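Local coordinates for protein alpha-glucosidase (Pseudoalteromonas sp. K8, PDB 5HQA) that hydrolyses alpha-glucosides as a calcium-binding family 97 glycoside hydrolase, activated by chloride and captured here with the inhibitor acarbose, at residues F546-I558 with R572-Y586. Sequence-based numbering, arbitrary orientation. Where two conformers were deposited one is given.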
# COMPACT_ATOMS: atom_id res chain seq x y z
N PHE A 546 -8.95 -1.60 -23.16
CA PHE A 546 -8.11 -0.76 -22.32
C PHE A 546 -7.31 -1.60 -21.33
O PHE A 546 -6.12 -1.33 -21.10
CB PHE A 546 -8.93 0.28 -21.55
CG PHE A 546 -8.06 1.19 -20.74
CD1 PHE A 546 -7.35 2.22 -21.37
CD2 PHE A 546 -7.88 1.00 -19.38
CE1 PHE A 546 -6.51 3.06 -20.64
CE2 PHE A 546 -7.04 1.83 -18.64
CZ PHE A 546 -6.35 2.86 -19.28
N ILE A 547 -7.94 -2.60 -20.72
CA ILE A 547 -7.23 -3.46 -19.78
C ILE A 547 -6.14 -4.24 -20.49
O ILE A 547 -5.04 -4.44 -19.95
CB ILE A 547 -8.22 -4.39 -19.05
CG1 ILE A 547 -9.26 -3.56 -18.29
CG2 ILE A 547 -7.48 -5.33 -18.11
CD1 ILE A 547 -10.28 -4.41 -17.51
N GLN A 548 -6.41 -4.70 -21.71
CA GLN A 548 -5.38 -5.38 -22.48
C GLN A 548 -4.21 -4.47 -22.79
O GLN A 548 -3.07 -4.92 -22.84
CB GLN A 548 -5.96 -5.92 -23.78
CG GLN A 548 -6.95 -7.05 -23.60
CD GLN A 548 -7.54 -7.47 -24.93
OE1 GLN A 548 -8.56 -6.94 -25.35
NE2 GLN A 548 -6.87 -8.39 -25.61
N ASP A 549 -4.49 -3.17 -23.01
CA ASP A 549 -3.43 -2.26 -23.42
C ASP A 549 -2.60 -1.75 -22.25
O ASP A 549 -1.40 -1.49 -22.41
CB ASP A 549 -4.02 -1.05 -24.16
CG ASP A 549 -4.49 -1.37 -25.57
OD1 ASP A 549 -4.26 -2.50 -26.08
OD2 ASP A 549 -5.08 -0.46 -26.19
N VAL A 550 -3.20 -1.58 -21.08
CA VAL A 550 -2.59 -0.72 -20.06
C VAL A 550 -1.38 -1.42 -19.43
O VAL A 550 -1.46 -2.61 -19.09
CB VAL A 550 -3.63 -0.28 -19.01
CG1 VAL A 550 -4.14 -1.48 -18.17
CG2 VAL A 550 -3.08 0.85 -18.13
N PRO A 551 -0.25 -0.73 -19.26
CA PRO A 551 0.89 -1.31 -18.55
C PRO A 551 0.71 -1.20 -17.04
O PRO A 551 -0.27 -0.63 -16.55
CB PRO A 551 2.07 -0.47 -19.05
CG PRO A 551 1.47 0.86 -19.40
CD PRO A 551 0.06 0.58 -19.86
N THR A 552 1.66 -1.80 -16.30
CA THR A 552 1.67 -1.75 -14.84
C THR A 552 3.00 -1.24 -14.31
O THR A 552 3.26 -1.32 -13.10
CB THR A 552 1.37 -3.12 -14.23
OG1 THR A 552 2.49 -3.99 -14.44
CG2 THR A 552 0.12 -3.75 -14.85
N ASP A 553 3.86 -0.72 -15.18
CA ASP A 553 5.20 -0.31 -14.81
C ASP A 553 5.48 1.00 -15.54
O ASP A 553 5.26 1.10 -16.75
CB ASP A 553 6.22 -1.39 -15.19
CG ASP A 553 7.58 -1.16 -14.56
OD1 ASP A 553 8.58 -1.60 -15.18
OD2 ASP A 553 7.65 -0.56 -13.46
N TRP A 554 5.94 2.01 -14.81
CA TRP A 554 5.88 3.37 -15.29
C TRP A 554 7.23 4.04 -15.15
O TRP A 554 7.90 3.89 -14.13
CB TRP A 554 4.83 4.17 -14.50
CG TRP A 554 3.50 3.48 -14.41
CD1 TRP A 554 3.02 2.74 -13.36
CD2 TRP A 554 2.48 3.46 -15.41
NE1 TRP A 554 1.76 2.26 -13.65
CE2 TRP A 554 1.41 2.69 -14.90
CE3 TRP A 554 2.37 4.00 -16.70
CZ2 TRP A 554 0.24 2.46 -15.63
CZ3 TRP A 554 1.20 3.79 -17.42
CH2 TRP A 554 0.15 3.02 -16.88
N GLN A 555 7.65 4.77 -16.19
CA GLN A 555 8.86 5.55 -16.01
C GLN A 555 8.60 6.88 -15.32
O GLN A 555 9.53 7.44 -14.72
CB GLN A 555 9.59 5.78 -17.34
CG GLN A 555 8.75 6.30 -18.47
CD GLN A 555 9.62 6.65 -19.67
OE1 GLN A 555 10.63 7.35 -19.52
NE2 GLN A 555 9.27 6.14 -20.85
N GLN A 556 7.37 7.39 -15.36
CA GLN A 556 7.02 8.60 -14.62
C GLN A 556 5.54 8.55 -14.25
O GLN A 556 4.73 7.95 -14.96
CB GLN A 556 7.34 9.87 -15.42
CG GLN A 556 7.24 11.18 -14.60
CD GLN A 556 8.02 11.13 -13.28
OE1 GLN A 556 7.50 10.69 -12.25
NE2 GLN A 556 9.28 11.57 -13.31
N SER A 557 5.20 9.17 -13.12
CA SER A 557 3.82 9.31 -12.66
C SER A 557 3.63 10.72 -12.14
O SER A 557 4.55 11.29 -11.54
CB SER A 557 3.48 8.30 -11.55
OG SER A 557 3.49 6.97 -12.01
N ILE A 558 2.44 11.29 -12.36
CA ILE A 558 2.09 12.63 -11.88
C ILE A 558 0.63 12.64 -11.49
O ILE A 558 -0.24 12.46 -12.36
CB ILE A 558 2.33 13.73 -12.92
CG1 ILE A 558 3.67 13.56 -13.64
CG2 ILE A 558 2.23 15.11 -12.25
CD1 ILE A 558 3.76 14.32 -14.95
N ARG A 572 0.48 8.89 -16.23
CA ARG A 572 1.69 8.08 -16.07
C ARG A 572 2.24 7.70 -17.44
O ARG A 572 1.48 7.41 -18.37
CB ARG A 572 1.43 6.81 -15.25
CG ARG A 572 0.72 7.02 -13.93
CD ARG A 572 0.60 5.70 -13.18
NE ARG A 572 -0.35 5.74 -12.07
CZ ARG A 572 -0.02 5.82 -10.79
NH1 ARG A 572 1.26 5.89 -10.43
NH2 ARG A 572 -0.97 5.82 -9.85
N LYS A 573 3.56 7.68 -17.55
CA LYS A 573 4.24 7.32 -18.79
C LYS A 573 4.80 5.92 -18.65
O LYS A 573 5.50 5.62 -17.68
CB LYS A 573 5.36 8.31 -19.12
CG LYS A 573 5.83 8.21 -20.57
CD LYS A 573 7.00 9.16 -20.86
CE LYS A 573 7.37 9.11 -22.34
NZ LYS A 573 8.50 10.01 -22.68
N GLU A 574 4.51 5.06 -19.63
CA GLU A 574 4.89 3.65 -19.50
C GLU A 574 6.40 3.49 -19.50
O GLU A 574 7.12 4.23 -20.19
CB GLU A 574 4.28 2.84 -20.64
CG GLU A 574 4.89 3.16 -21.97
CD GLU A 574 4.15 2.51 -23.12
OE1 GLU A 574 3.10 1.87 -22.86
OE2 GLU A 574 4.61 2.65 -24.27
N ARG A 575 6.88 2.54 -18.72
CA ARG A 575 8.29 2.19 -18.76
C ARG A 575 8.57 1.30 -19.96
O ARG A 575 7.77 0.42 -20.29
CB ARG A 575 8.71 1.48 -17.47
CG ARG A 575 10.17 1.05 -17.48
CD ARG A 575 10.85 1.53 -16.23
NE ARG A 575 12.22 1.06 -16.08
CZ ARG A 575 12.80 0.87 -14.90
NH1 ARG A 575 12.10 1.11 -13.80
NH2 ARG A 575 14.05 0.45 -14.82
N LYS A 576 9.70 1.54 -20.62
CA LYS A 576 10.12 0.70 -21.74
C LYS A 576 10.54 -0.68 -21.23
O LYS A 576 11.53 -0.81 -20.51
CB LYS A 576 11.26 1.35 -22.52
CG LYS A 576 11.81 0.46 -23.62
CD LYS A 576 12.87 1.18 -24.41
CE LYS A 576 13.42 0.29 -25.50
NZ LYS A 576 14.32 1.04 -26.43
N ARG A 577 9.77 -1.70 -21.60
CA ARG A 577 9.91 -3.05 -21.08
C ARG A 577 8.91 -3.94 -21.81
O ARG A 577 7.78 -3.51 -22.05
CB ARG A 577 9.64 -3.08 -19.56
CG ARG A 577 10.01 -4.40 -18.90
CD ARG A 577 9.31 -4.66 -17.54
NE ARG A 577 9.78 -5.93 -16.97
CZ ARG A 577 10.52 -6.03 -15.87
NH1 ARG A 577 10.85 -4.95 -15.18
NH2 ARG A 577 10.92 -7.23 -15.44
N ASP A 578 9.32 -5.16 -22.16
CA ASP A 578 8.41 -6.17 -22.74
C ASP A 578 7.81 -5.58 -24.02
O ASP A 578 8.57 -5.09 -24.87
CB ASP A 578 7.37 -6.60 -21.70
CG ASP A 578 7.99 -7.19 -20.45
OD1 ASP A 578 9.04 -7.85 -20.55
OD2 ASP A 578 7.39 -6.98 -19.36
N LYS A 579 6.49 -5.59 -24.18
CA LYS A 579 5.81 -5.07 -25.36
C LYS A 579 5.72 -3.56 -25.38
O LYS A 579 5.37 -3.00 -26.42
CB LYS A 579 4.39 -5.65 -25.42
CG LYS A 579 3.65 -5.55 -24.11
CD LYS A 579 2.22 -6.11 -24.20
CE LYS A 579 1.31 -5.26 -25.07
NZ LYS A 579 -0.12 -5.34 -24.61
N TYR A 580 6.04 -2.89 -24.28
CA TYR A 580 5.83 -1.45 -24.16
C TYR A 580 7.04 -0.68 -24.65
O TYR A 580 8.16 -0.90 -24.18
CB TYR A 580 5.50 -1.11 -22.71
CG TYR A 580 4.33 -1.92 -22.20
CD1 TYR A 580 3.03 -1.60 -22.59
CD2 TYR A 580 4.52 -3.04 -21.39
CE1 TYR A 580 1.95 -2.34 -22.15
CE2 TYR A 580 3.45 -3.78 -20.95
CZ TYR A 580 2.16 -3.43 -21.34
OH TYR A 580 1.07 -4.16 -20.92
N THR A 581 6.81 0.23 -25.60
CA THR A 581 7.92 0.99 -26.18
C THR A 581 8.48 2.03 -25.23
O THR A 581 9.61 2.49 -25.42
CB THR A 581 7.46 1.69 -27.46
OG1 THR A 581 6.43 2.63 -27.12
CG2 THR A 581 6.92 0.69 -28.45
N GLY A 582 7.71 2.44 -24.23
CA GLY A 582 8.08 3.56 -23.40
C GLY A 582 7.59 4.90 -23.90
O GLY A 582 7.88 5.93 -23.26
N ASN A 583 6.84 4.94 -25.00
CA ASN A 583 6.41 6.22 -25.56
C ASN A 583 4.98 6.61 -25.19
O ASN A 583 4.64 7.79 -25.32
CB ASN A 583 6.53 6.19 -27.08
CG ASN A 583 7.95 5.98 -27.54
OD1 ASN A 583 8.20 5.18 -28.44
ND2 ASN A 583 8.89 6.67 -26.91
N ASP A 584 4.13 5.67 -24.76
CA ASP A 584 2.74 6.00 -24.49
C ASP A 584 2.55 6.56 -23.08
O ASP A 584 3.21 6.14 -22.12
CB ASP A 584 1.85 4.76 -24.64
CG ASP A 584 1.69 4.34 -26.08
OD1 ASP A 584 0.92 3.39 -26.32
OD2 ASP A 584 2.33 4.96 -26.97
N TRP A 585 1.63 7.52 -22.97
CA TRP A 585 1.13 8.02 -21.70
C TRP A 585 -0.26 7.45 -21.44
O TRP A 585 -0.99 7.08 -22.37
CB TRP A 585 1.05 9.54 -21.69
CG TRP A 585 2.35 10.25 -21.50
CD1 TRP A 585 3.26 10.58 -22.46
CD2 TRP A 585 2.88 10.75 -20.26
NE1 TRP A 585 4.33 11.25 -21.90
CE2 TRP A 585 4.12 11.36 -20.55
CE3 TRP A 585 2.42 10.73 -18.94
CZ2 TRP A 585 4.90 11.95 -19.57
CZ3 TRP A 585 3.21 11.31 -17.95
CH2 TRP A 585 4.44 11.91 -18.28
N TYR A 586 -0.63 7.40 -20.17
CA TYR A 586 -1.94 6.94 -19.75
C TYR A 586 -2.50 7.90 -18.72
O TYR A 586 -1.75 8.52 -17.97
CB TYR A 586 -1.88 5.53 -19.17
CG TYR A 586 -1.72 4.47 -20.23
CD1 TYR A 586 -0.48 4.25 -20.84
CD2 TYR A 586 -2.81 3.72 -20.65
CE1 TYR A 586 -0.34 3.29 -21.83
CE2 TYR A 586 -2.67 2.76 -21.63
CZ TYR A 586 -1.44 2.55 -22.22
OH TYR A 586 -1.32 1.59 -23.19
O HOH W 1 -2.55 -4.77 -26.18
O HOH W 2 9.31 1.76 -13.41
O HOH W 3 5.79 -0.90 -18.88
O HOH W 4 10.97 -2.30 -15.13
O HOH W 5 10.85 9.07 -21.47
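A classic beta bulge sets two residues, Gln555 and Gln556, against the single Lys573 and shifts the register of the antiparallel pairing between strands 554-563 and 567-574, a hairpin at one edge of the C-terminal sheet. Lys573 O accepts from Gln555 N at 2.8 Å and, weakly, from Gln556 N. In the conformer given, Gln555, with CG between its backbone N and carbonyl carbon (chi1 50°), places NE2 to donate within the amide plane to Glu574 O at 3.0 Å. Just before the bulge, Trp554 lies with one indole face under the extended Arg572 chain, whose CD sits 3.5 Å from the centroid of the five-membered ring. The six-membered ring turns its edge to the face of Tyr586 in an offset edge-to-face pair, planes at 68°. A leucine in place of Trp554 would probably leave the Arg572 methylenes without their flat support and open a gap beside Tyr586. Pro551, following helix 541-549, wedges between two tyrosines: CB lies over the Tyr580 face and CD over that of Tyr586. The Arg572 guanidinium, also held by Val521 O through NE, ends with NH1 donating at 2.9 Å to Ser557 OG, itself hydrogen-bonded to Glu72 O and lying 21° out of the guanidinium plane.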